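Local coordinates for protein alpha-1,2-mannosidase (Bacteroides thetaiotaomicron, PDB 2WW2) that hydrolyses alpha-mannosides with inversion of anomeric configuration, as a calcium-dependent family 92 glycoside hydrolase of a human gut bacterium, at residues A[422-427]-A[453-458]; A[524-527]-A[532-535]. All blocks are in the same frame, centred on the assembly; numbering follows the deposited sequence.

Interaction 1. Residues A[422-427]-A[453-458]; sequences VGRDGF and YADWCI
Arg424 reaches out of the 422-427 loop and grips the carboxylate of Asp455 on helix 444-465, bridging backbones whose nearest CA atoms, those of Arg424 and Ala454, lie 10.5 Å apart. From CB, which points toward the helix, CG and CD carry the chain on, extended. The chain then bends at the CG-CD bond (chi3 -79°), and the guanidinium beyond NE arrives end-on. CZ stands 3.4 Å from Asp455 OD1. NH1 makes the straight bond, 2.9 Å to Asp455 OD2 at an N-H...O angle of 172°; this oxygen is met on its syn side and lies close to the guanidinium plane. NH2 reaches Asp455 OD1, also at 2.9 Å, but from above the carboxylate plane, and a weak third bond joins NH1 to the same oxygen. With the two planes 47° apart, the pair is a twisted bidentate salt bridge. Ala454 CB lies 3.8 Å from NH2, near the guanidinium plane. Tyr430 ties the pair together from helix 427-433: its hydroxyl bonds Asp455 OD2 and its ring forms a cation-pi contact with Arg424. Thr412 of helix 401-413 packs on both side chains. A leucine here would probably leave the buried carboxylate of Asp455 without its positive mate and the loop without its charged tie to the helix. Arg424 opens a type II turn to Phe427, with Gly426 at the N-cap of helix 427-433. The whole is a buried loop-to-helix salt bridge in the helical catalytic domain of family 92.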
# COMPACT_ATOMS: atom_id res chain seq x y z
N VAL A 422 31.60 -16.75 -6.82
CA VAL A 422 33.07 -16.68 -6.88
C VAL A 422 33.51 -16.67 -8.34
O VAL A 422 33.33 -17.67 -9.06
CB VAL A 422 33.78 -17.85 -6.13
CG1 VAL A 422 35.30 -17.73 -6.25
CG2 VAL A 422 33.34 -17.90 -4.65
N GLY A 423 34.10 -15.57 -8.78
CA GLY A 423 34.31 -15.34 -10.20
C GLY A 423 33.06 -14.67 -10.77
O GLY A 423 32.38 -13.93 -10.06
N ARG A 424 32.73 -14.95 -12.03
CA ARG A 424 31.65 -14.24 -12.70
C ARG A 424 30.58 -15.19 -13.26
O ARG A 424 30.72 -15.74 -14.35
CB ARG A 424 32.19 -13.36 -13.84
CG ARG A 424 31.11 -12.55 -14.56
CD ARG A 424 31.72 -11.53 -15.55
NE ARG A 424 32.20 -10.35 -14.84
CZ ARG A 424 32.40 -9.15 -15.41
NH1 ARG A 424 32.18 -8.97 -16.71
NH2 ARG A 424 32.82 -8.14 -14.66
N ASP A 425 29.51 -15.36 -12.50
CA ASP A 425 28.41 -16.21 -12.97
C ASP A 425 27.83 -15.61 -14.26
O ASP A 425 27.48 -14.42 -14.32
CB ASP A 425 27.34 -16.29 -11.89
CG ASP A 425 26.35 -17.42 -12.14
OD1 ASP A 425 26.72 -18.41 -12.81
OD2 ASP A 425 25.20 -17.32 -11.65
N GLY A 426 27.73 -16.44 -15.29
CA GLY A 426 27.18 -16.00 -16.57
C GLY A 426 28.15 -15.28 -17.49
O GLY A 426 27.73 -14.61 -18.42
N PHE A 427 29.46 -15.43 -17.27
CA PHE A 427 30.41 -14.60 -18.02
C PHE A 427 30.39 -14.91 -19.51
O PHE A 427 30.59 -14.03 -20.34
CB PHE A 427 31.84 -14.70 -17.45
CG PHE A 427 32.51 -16.00 -17.71
CD1 PHE A 427 33.25 -16.19 -18.86
CD2 PHE A 427 32.38 -17.04 -16.81
CE1 PHE A 427 33.86 -17.40 -19.10
CE2 PHE A 427 32.99 -18.25 -17.04
CZ PHE A 427 33.74 -18.43 -18.19
N TYR A 453 29.92 -2.21 -14.12
CA TYR A 453 30.71 -1.40 -13.19
C TYR A 453 32.11 -1.98 -12.93
O TYR A 453 33.13 -1.26 -12.96
CB TYR A 453 29.96 -1.25 -11.85
CG TYR A 453 30.84 -0.68 -10.74
CD1 TYR A 453 31.31 0.62 -10.80
CD2 TYR A 453 31.19 -1.46 -9.63
CE1 TYR A 453 32.12 1.14 -9.79
CE2 TYR A 453 31.99 -0.95 -8.62
CZ TYR A 453 32.44 0.35 -8.70
OH TYR A 453 33.24 0.85 -7.72
N ALA A 454 32.17 -3.29 -12.67
CA ALA A 454 33.47 -3.91 -12.42
C ALA A 454 34.33 -3.81 -13.67
O ALA A 454 35.54 -3.61 -13.59
CB ALA A 454 33.29 -5.40 -12.02
N ASP A 455 33.72 -3.94 -14.84
CA ASP A 455 34.48 -3.84 -16.07
C ASP A 455 35.01 -2.41 -16.26
O ASP A 455 36.13 -2.21 -16.73
CB ASP A 455 33.64 -4.30 -17.26
CG ASP A 455 33.39 -5.80 -17.25
OD1 ASP A 455 34.24 -6.53 -16.66
OD2 ASP A 455 32.38 -6.25 -17.83
N TRP A 456 34.19 -1.42 -15.92
CA TRP A 456 34.68 -0.03 -15.92
C TRP A 456 35.90 0.09 -14.97
O TRP A 456 36.92 0.70 -15.32
CB TRP A 456 33.55 0.95 -15.56
CG TRP A 456 34.02 2.35 -15.36
CD1 TRP A 456 34.15 3.34 -16.30
CD2 TRP A 456 34.46 2.92 -14.12
NE1 TRP A 456 34.63 4.49 -15.73
CE2 TRP A 456 34.82 4.27 -14.39
CE3 TRP A 456 34.55 2.44 -12.81
CZ2 TRP A 456 35.29 5.12 -13.39
CZ3 TRP A 456 35.01 3.29 -11.82
CH2 TRP A 456 35.39 4.62 -12.12
N CYS A 457 35.82 -0.50 -13.77
CA CYS A 457 36.98 -0.43 -12.84
C CYS A 457 38.23 -1.05 -13.47
O CYS A 457 39.33 -0.50 -13.34
CB CYS A 457 36.70 -1.17 -11.53
SG CYS A 457 35.48 -0.39 -10.50
N ILE A 458 38.08 -2.19 -14.14
CA ILE A 458 39.24 -2.85 -14.74
C ILE A 458 39.81 -2.01 -15.88
O ILE A 458 41.04 -1.92 -16.04
CB ILE A 458 38.91 -4.28 -15.23
CG1 ILE A 458 38.62 -5.17 -14.02
CG2 ILE A 458 40.07 -4.86 -16.09
CD1 ILE A 458 37.97 -6.54 -14.39

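Interaction 2. Residues A[524-527]-A[532-535]; sequences WSVF and GLSE
Leu533 pushes its isopropyl end into the angle between Trp524 and Val526, joining helix 530-537 to the loop that leads into it. The loop kinks through an inverse gamma turn centred on Ser525, closed by a 2.7 Å bond from Val526 N to Trp524 O, and the unit is a short loop between helices 519-522 and 530-537 of the catalytic domain, folded back on the second. The contact is small, 156 Å² in all, and wholly apolar, with no hydrogen bond between the two segments. Its packed side belongs to the three side chains. Leu533 CG lies anti to the backbone N (chi1 -177°), and chi2 of 59° puts CD2 in line with this extended chain, so that CD2 leads into the loop while CD1 branches off. Val526 CG2 meets both branches, CD1 at 4.1 Å and CD2 at 4.2 Å, the two side chains crossing at a slant. Trp524 starts away from the helix at CB, but its indole swings back and brings the benzo-ring atom CE3 to 4.0 Å from Leu533 CD2, the side chains lying at about a right angle. The indole also packs on Leu547 and Met550 of helix 540-551 and on Val587 and Leu593. Away from the loop the helix turns polar, and at Glu535 open to solvent, where OE2 forms a salt bridge with Arg482. Ser534 is buried against His540 and Met543 and sends its hydroxyl back to the carbonyl of Glu531 instead of across to the loop. The leading methyl of Leu533 reaches the loop backbone as well, with CD2 4.0 Å from Trp524 CA.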
# COMPACT_ATOMS: atom_id res chain seq x y z
N TRP A 524 18.82 2.49 -11.01
CA TRP A 524 19.79 3.51 -10.60
C TRP A 524 21.23 3.02 -10.48
O TRP A 524 22.14 3.80 -10.19
CB TRP A 524 19.36 4.13 -9.26
CG TRP A 524 18.00 4.74 -9.39
CD1 TRP A 524 16.80 4.20 -9.01
CD2 TRP A 524 17.69 5.99 -10.02
NE1 TRP A 524 15.78 5.05 -9.34
CE2 TRP A 524 16.29 6.15 -9.96
CE3 TRP A 524 18.46 7.00 -10.61
CZ2 TRP A 524 15.64 7.28 -10.46
CZ3 TRP A 524 17.81 8.12 -11.12
CH2 TRP A 524 16.41 8.25 -11.03
N SER A 525 21.43 1.73 -10.69
CA SER A 525 22.74 1.12 -10.45
C SER A 525 23.71 1.39 -11.60
O SER A 525 24.19 0.46 -12.27
CB SER A 525 22.61 -0.39 -10.19
OG SER A 525 23.83 -0.93 -9.71
N VAL A 526 24.00 2.68 -11.82
CA VAL A 526 24.94 3.09 -12.87
C VAL A 526 25.79 4.22 -12.30
O VAL A 526 25.75 5.35 -12.77
CB VAL A 526 24.19 3.56 -14.14
CG1 VAL A 526 25.17 3.71 -15.33
CG2 VAL A 526 23.08 2.57 -14.51
N PHE A 527 26.56 3.93 -11.27
CA PHE A 527 27.28 5.01 -10.62
C PHE A 527 28.57 5.43 -11.33
O PHE A 527 29.11 6.48 -11.02
CB PHE A 527 27.53 4.72 -9.13
CG PHE A 527 27.45 3.27 -8.78
CD1 PHE A 527 28.58 2.47 -8.86
CD2 PHE A 527 26.25 2.72 -8.39
CE1 PHE A 527 28.50 1.13 -8.54
CE2 PHE A 527 26.17 1.35 -8.06
CZ PHE A 527 27.30 0.57 -8.14
N GLY A 532 25.24 9.05 -18.56
CA GLY A 532 24.71 8.07 -19.52
C GLY A 532 23.35 7.55 -19.08
O GLY A 532 22.49 7.25 -19.92
N LEU A 533 23.14 7.39 -17.78
CA LEU A 533 21.82 6.99 -17.31
C LEU A 533 20.78 8.08 -17.63
O LEU A 533 19.67 7.77 -18.09
CB LEU A 533 21.82 6.64 -15.81
CG LEU A 533 20.48 6.13 -15.25
CD1 LEU A 533 20.05 4.86 -16.00
CD2 LEU A 533 20.58 5.86 -13.76
N SER A 534 21.13 9.34 -17.39
CA SER A 534 20.19 10.41 -17.69
C SER A 534 19.87 10.43 -19.18
O SER A 534 18.74 10.72 -19.56
CB SER A 534 20.67 11.78 -17.21
OG SER A 534 21.54 12.36 -18.15
N GLU A 535 20.84 10.09 -20.02
CA GLU A 535 20.59 10.00 -21.46
C GLU A 535 19.53 8.95 -21.76
O GLU A 535 18.63 9.18 -22.57
CB GLU A 535 21.86 9.63 -22.23
CG GLU A 535 22.86 10.75 -22.35
CD GLU A 535 24.16 10.29 -23.00
OE1 GLU A 535 25.07 11.14 -23.15
OE2 GLU A 535 24.29 9.08 -23.36

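Overall arrangement
After helix 401-413 the chain enters the 422-427 loop, turns into helix 427-433 and returns along helix 444-465, where interaction 1 closes a loop of 25 intervening residues. Interaction 2 opens later, beyond helix 519-522, and closes across only four residues on helix 530-537. The two therefore follow in series, neither nested nor crossed, with centres 18 Å apart on the same side of the chain's centre. They join in space through aromatic packing: the rings of Tyr453 and Phe527 meet edge-to-face, CD1 of Tyr453 lying 3.6 Å from CE1 of Phe527, and Phe335 touches both. A polar tie on helix 444-465 and an apolar tie on helix 530-537 thus lie side by side in one catalytic domain.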